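Local coordinates for protein tRNA (cytidine-2'-O-)-methyltransferase TrmJ (Sulfolobus acidocaldarius, PDB 4CNG) that catalyses 2'-O-methylation of cytidine 32 in tRNA with S-adenosyl-L-methionine as methyl donor, working as a homodimer of the SPOUT class, at residues A[22-27]-A[48-53]. The protein carries 1 engineered substitution. Sequence-based numbering, arbitrary orientation.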
ATOM      1  N   THR A  22      -9.526  15.614  11.052  1.00 30.14           N
ATOM      2  CA  THR A  22      -8.591  16.193  10.110  1.00 22.18           C
ATOM      3  C   THR A  22      -7.305  15.408  10.221  1.00 21.37           C
ATOM      4  O   THR A  22      -6.865  15.101  11.318  1.00 23.97           O
ATOM      5  CB  THR A  22      -8.296  17.660  10.451  1.00 28.85           C
ATOM      6  OG1 THR A  22      -9.504  18.428  10.366  1.00 51.66           O
ATOM      7  CG2 THR A  22      -7.254  18.238   9.506  1.00 33.80           C
ATOM      8  N   ILE A  23      -6.746  15.036   9.086  1.00 16.47           N
ATOM      9  CA  ILE A  23      -5.589  14.169   9.065  1.00 14.74           C
ATOM     10  C   ILE A  23      -4.384  14.866   8.485  1.00 13.80           C
ATOM     11  O   ILE A  23      -4.430  15.387   7.386  1.00 14.44           O
ATOM     12  CB  ILE A  23      -5.852  12.883   8.237  1.00 17.91           C
ATOM     13  CG1 ILE A  23      -7.126  12.166   8.701  1.00 24.22           C
ATOM     14  CG2 ILE A  23      -4.614  11.990   8.276  1.00 18.80           C
ATOM     15  CD1 ILE A  23      -7.047  11.619  10.103  1.00 25.74           C
ATOM     16  N   ARG A  24      -3.303  14.848   9.252  1.00 12.59           N
ATOM     17  CA  ARG A  24      -1.997  15.284   8.787  1.00 11.71           C
ATOM     18  C   ARG A  24      -1.093  14.063   8.625  1.00 11.31           C
ATOM     19  O   ARG A  24      -0.871  13.318   9.560  1.00 15.18           O
ATOM     20  CB  ARG A  24      -1.358  16.257   9.783  1.00 12.00           C
ATOM     21  CG  ARG A  24       0.004  16.728   9.319  1.00 12.58           C
ATOM     22  CD  ARG A  24       0.704  17.595  10.355  1.00 13.64           C
ATOM     23  NE  ARG A  24      -0.039  18.814  10.580  1.00 14.82           N
ATOM     24  CZ  ARG A  24       0.236  19.690  11.539  1.00 17.77           C
ATOM     25  NH1 ARG A  24       1.259  19.503  12.365  1.00 20.86           N
ATOM     26  NH2 ARG A  24      -0.593  20.692  11.710  1.00 22.72           N
ATOM     27  N   LEU A  25      -0.588  13.863   7.420  1.00 10.52           N
ATOM     28  CA  LEU A  25       0.374  12.843   7.132  1.00  9.49           C
ATOM     29  C   LEU A  25       1.772  13.438   7.291  1.00  9.89           C
ATOM     30  O   LEU A  25       2.046  14.465   6.687  1.00 11.21           O
ATOM     31  CB  LEU A  25       0.178  12.324   5.704  1.00 10.65           C
ATOM     32  CG  LEU A  25       1.095  11.231   5.251  1.00 10.74           C
ATOM     33  CD1 LEU A  25       0.926   9.988   6.080  1.00 10.95           C
ATOM     34  CD2 LEU A  25       0.851  10.959   3.786  1.00 11.87           C
ATOM     35  N   VAL A  26       2.600  12.793   8.095  1.00  9.15           N
ATOM     36  CA  VAL A  26       3.981  13.215   8.342  1.00  8.70           C
ATOM     37  C   VAL A  26       4.919  12.095   7.930  1.00  8.72           C
ATOM     38  O   VAL A  26       4.848  11.005   8.460  1.00 10.29           O
ATOM     39  CB  VAL A  26       4.210  13.579   9.847  1.00  9.80           C
ATOM     40  CG1 VAL A  26       5.666  13.947  10.076  1.00 11.29           C
ATOM     41  CG2 VAL A  26       3.254  14.652  10.301  1.00 10.75           C
ATOM     42  N   ILE A  27       5.809  12.406   6.986  1.00  8.76           N
ATOM     43  CA  ILE A  27       6.788  11.460   6.510  1.00  8.43           C
ATOM     44  C   ILE A  27       8.169  11.956   6.945  1.00  8.83           C
ATOM     45  O   ILE A  27       8.575  13.041   6.572  1.00  9.60           O
ATOM     46  CB  ILE A  27       6.732  11.282   4.979  1.00  9.33           C
ATOM     47  CG1 ILE A  27       5.314  11.073   4.465  1.00 10.51           C
ATOM     48  CG2 ILE A  27       7.642  10.175   4.527  1.00 10.98           C
ATOM     49  CD1 ILE A  27       4.643   9.835   5.014  1.00 10.11           C
ATOM     50  N   ILE A  48      -6.188  13.396   1.916  1.00 14.68           N
ATOM     51  CA  ILE A  48      -5.535  13.769   3.161  1.00 13.34           C
ATOM     52  C   ILE A  48      -5.493  15.293   3.251  1.00 12.67           C
ATOM     53  O   ILE A  48      -5.232  15.979   2.263  1.00 15.50           O
ATOM     54  CB  ILE A  48      -4.131  13.145   3.198  1.00 14.79           C
ATOM     55  CG1 ILE A  48      -4.237  11.642   3.448  1.00 20.41           C
ATOM     56  CG2 ILE A  48      -3.217  13.845   4.172  1.00 20.85           C
ATOM     57  CD1 ILE A  48      -4.816  11.294   4.800  1.00 35.93           C
ATOM     58  N   ASP A  49      -5.746  15.827   4.439  1.00 13.38           N
ATOM     59  CA  ASP A  49      -5.891  17.262   4.618  1.00 14.20           C
ATOM     60  C   ASP A  49      -4.556  18.037   4.593  1.00 14.41           C
ATOM     61  O   ASP A  49      -4.497  19.130   4.061  1.00 16.35           O
ATOM     62  CB  ASP A  49      -6.618  17.526   5.927  1.00 16.21           C
ATOM     63  CG  ASP A  49      -7.976  16.845   5.964  1.00 19.24           C
ATOM     64  OD1 ASP A  49      -8.872  17.342   5.271  1.00 23.99           O
ATOM     65  OD2 ASP A  49      -8.133  15.810   6.657  1.00 23.83           O
ATOM     66  N   GLU A  50      -3.524  17.503   5.226  1.00 12.97           N
ATOM     67  CA  GLU A  50      -2.219  18.170   5.385  1.00 13.01           C
ATOM     68  C   GLU A  50      -1.143  17.120   5.183  1.00 11.83           C
ATOM     69  O   GLU A  50      -1.319  15.963   5.554  1.00 12.54           O
ATOM     70  CB  GLU A  50      -2.118  18.756   6.798  1.00 14.44           C
ATOM     71  CG  GLU A  50      -3.113  19.860   7.069  1.00 17.96           C
ATOM     72  CD  GLU A  50      -2.994  20.474   8.451  1.00 20.58           C
ATOM     73  OE1 GLU A  50      -2.277  19.944   9.318  1.00 21.62           O
ATOM     74  OE2 GLU A  50      -3.725  21.459   8.703  1.00 31.54           O
ATOM     75  N   PHE A  51      -0.037  17.536   4.574  1.00 11.81           N
ATOM     76  CA  PHE A  51       1.024  16.644   4.159  1.00 11.23           C
ATOM     77  C   PHE A  51       2.348  17.342   4.452  1.00 10.65           C
ATOM     78  O   PHE A  51       2.695  18.308   3.784  1.00 12.19           O
ATOM     79  CB  PHE A  51       0.852  16.328   2.651  1.00 12.57           C
ATOM     80  CG  PHE A  51       1.942  15.499   2.032  1.00 11.50           C
ATOM     81  CD1 PHE A  51       2.600  14.506   2.705  1.00 12.08           C
ATOM     82  CD2 PHE A  51       2.225  15.685   0.701  1.00 12.45           C
ATOM     83  CE1 PHE A  51       3.539  13.727   2.071  1.00 13.09           C
ATOM     84  CE2 PHE A  51       3.171  14.912   0.044  1.00 13.06           C
ATOM     85  CZ  PHE A  51       3.857  13.948   0.749  1.00 13.15           C
ATOM     86  N   TYR A  52       3.065  16.790   5.432  1.00 10.36           N
ATOM     87  CA  TYR A  52       4.359  17.308   5.876  1.00 10.58           C
ATOM     88  C   TYR A  52       5.440  16.283   5.642  1.00 11.17           C
ATOM     89  O   TYR A  52       5.257  15.098   5.922  1.00 11.95           O
ATOM     90  CB  TYR A  52       4.322  17.646   7.395  1.00 11.34           C
ATOM     91  CG  TYR A  52       3.698  18.941   7.746  1.00 13.22           C
ATOM     92  CD1 TYR A  52       2.367  19.184   7.559  1.00 16.00           C
ATOM     93  CD2 TYR A  52       4.440  19.913   8.377  1.00 18.99           C
ATOM     94  CE1 TYR A  52       1.780  20.373   7.911  1.00 19.99           C
ATOM     95  CE2 TYR A  52       3.878  21.122   8.752  1.00 20.20           C
ATOM     96  CZ  TYR A  52       2.522  21.325   8.564  1.00 22.10           C
ATOM     97  OH  TYR A  52       1.940  22.520   8.924  1.00 33.00           O
ATOM     98  N   VAL A  53       6.602  16.760   5.221  0.50 10.86           N
ATOM     99  CA  VAL A  53       7.753  15.928   5.031  0.50 10.50           C
ATOM    100  C   VAL A  53       8.915  16.587   5.776  0.50 10.51           C
ATOM    101  O   VAL A  53       9.195  17.763   5.575  0.50 12.39           O
ATOM    102  CB  VAL A  53       8.041  15.744   3.538  0.50 10.83           C
ATOM    103  CG1 VAL A  53       9.275  14.909   3.342  0.50 11.04           C
ATOM    104  CG2 VAL A  53       6.886  15.011   2.877  0.50 13.63           C
TER
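Arg24 and Glu50 form a salt bridge between the parallel strands 22-27 and 50-53. NE and NH2 of Arg24 both donate to OE1 of Glu50, NE at 2.8 Å and nearly along its C-O axis. Guanidinium and carboxylate are almost coplanar. The other oxygen, Glu50 OE2, forms a salt bridge with Lys125 NZ, and Arg24 NH1 hydrogen-bonds to the backbone O of Ala87 and of Arg89.

One guanidinium face stacks on the Tyr52 ring in an off-centre cation-pi contact, planes 27° apart. CG of Arg24 is anti to its own backbone N (chi1 -180°), and the chain bends at chi3 (-64°), bringing NE within 3.6 Å of Tyr52 CE1. A methionine in its place would probably leave the Glu50 carboxylate without this partner and the Tyr52 ring without its cation.

Backbone bonds join the strands: Glu50 N to Ile23 O, Leu25 N to Glu50 O, Tyr52 N to Leu25 O (2.8 Å) and Ile27 N to Tyr52 O. Asp49 OD2 accepts from Ile23 N at 2.9 Å, in place of a backbone acceptor.

The other face is apolar. Ile48 CD1 touches Ile23 CG2 at 3.6 Å. Ile27 CG1 meets the edge of the Phe51 ring, and Leu25 lies beside it. Helices 33-45 and 162-175 cover this side.

The beta-alpha-beta unit, with helix 33-45 as crossover, belongs to the parallel sheet of the SpoU methyltransferase domain, where strand 22-28 lies between 50-54 and 125-130. Its chemistry is two-sided: a charged and aromatic cluster on one face, a hydrocarbon core under helices on the other.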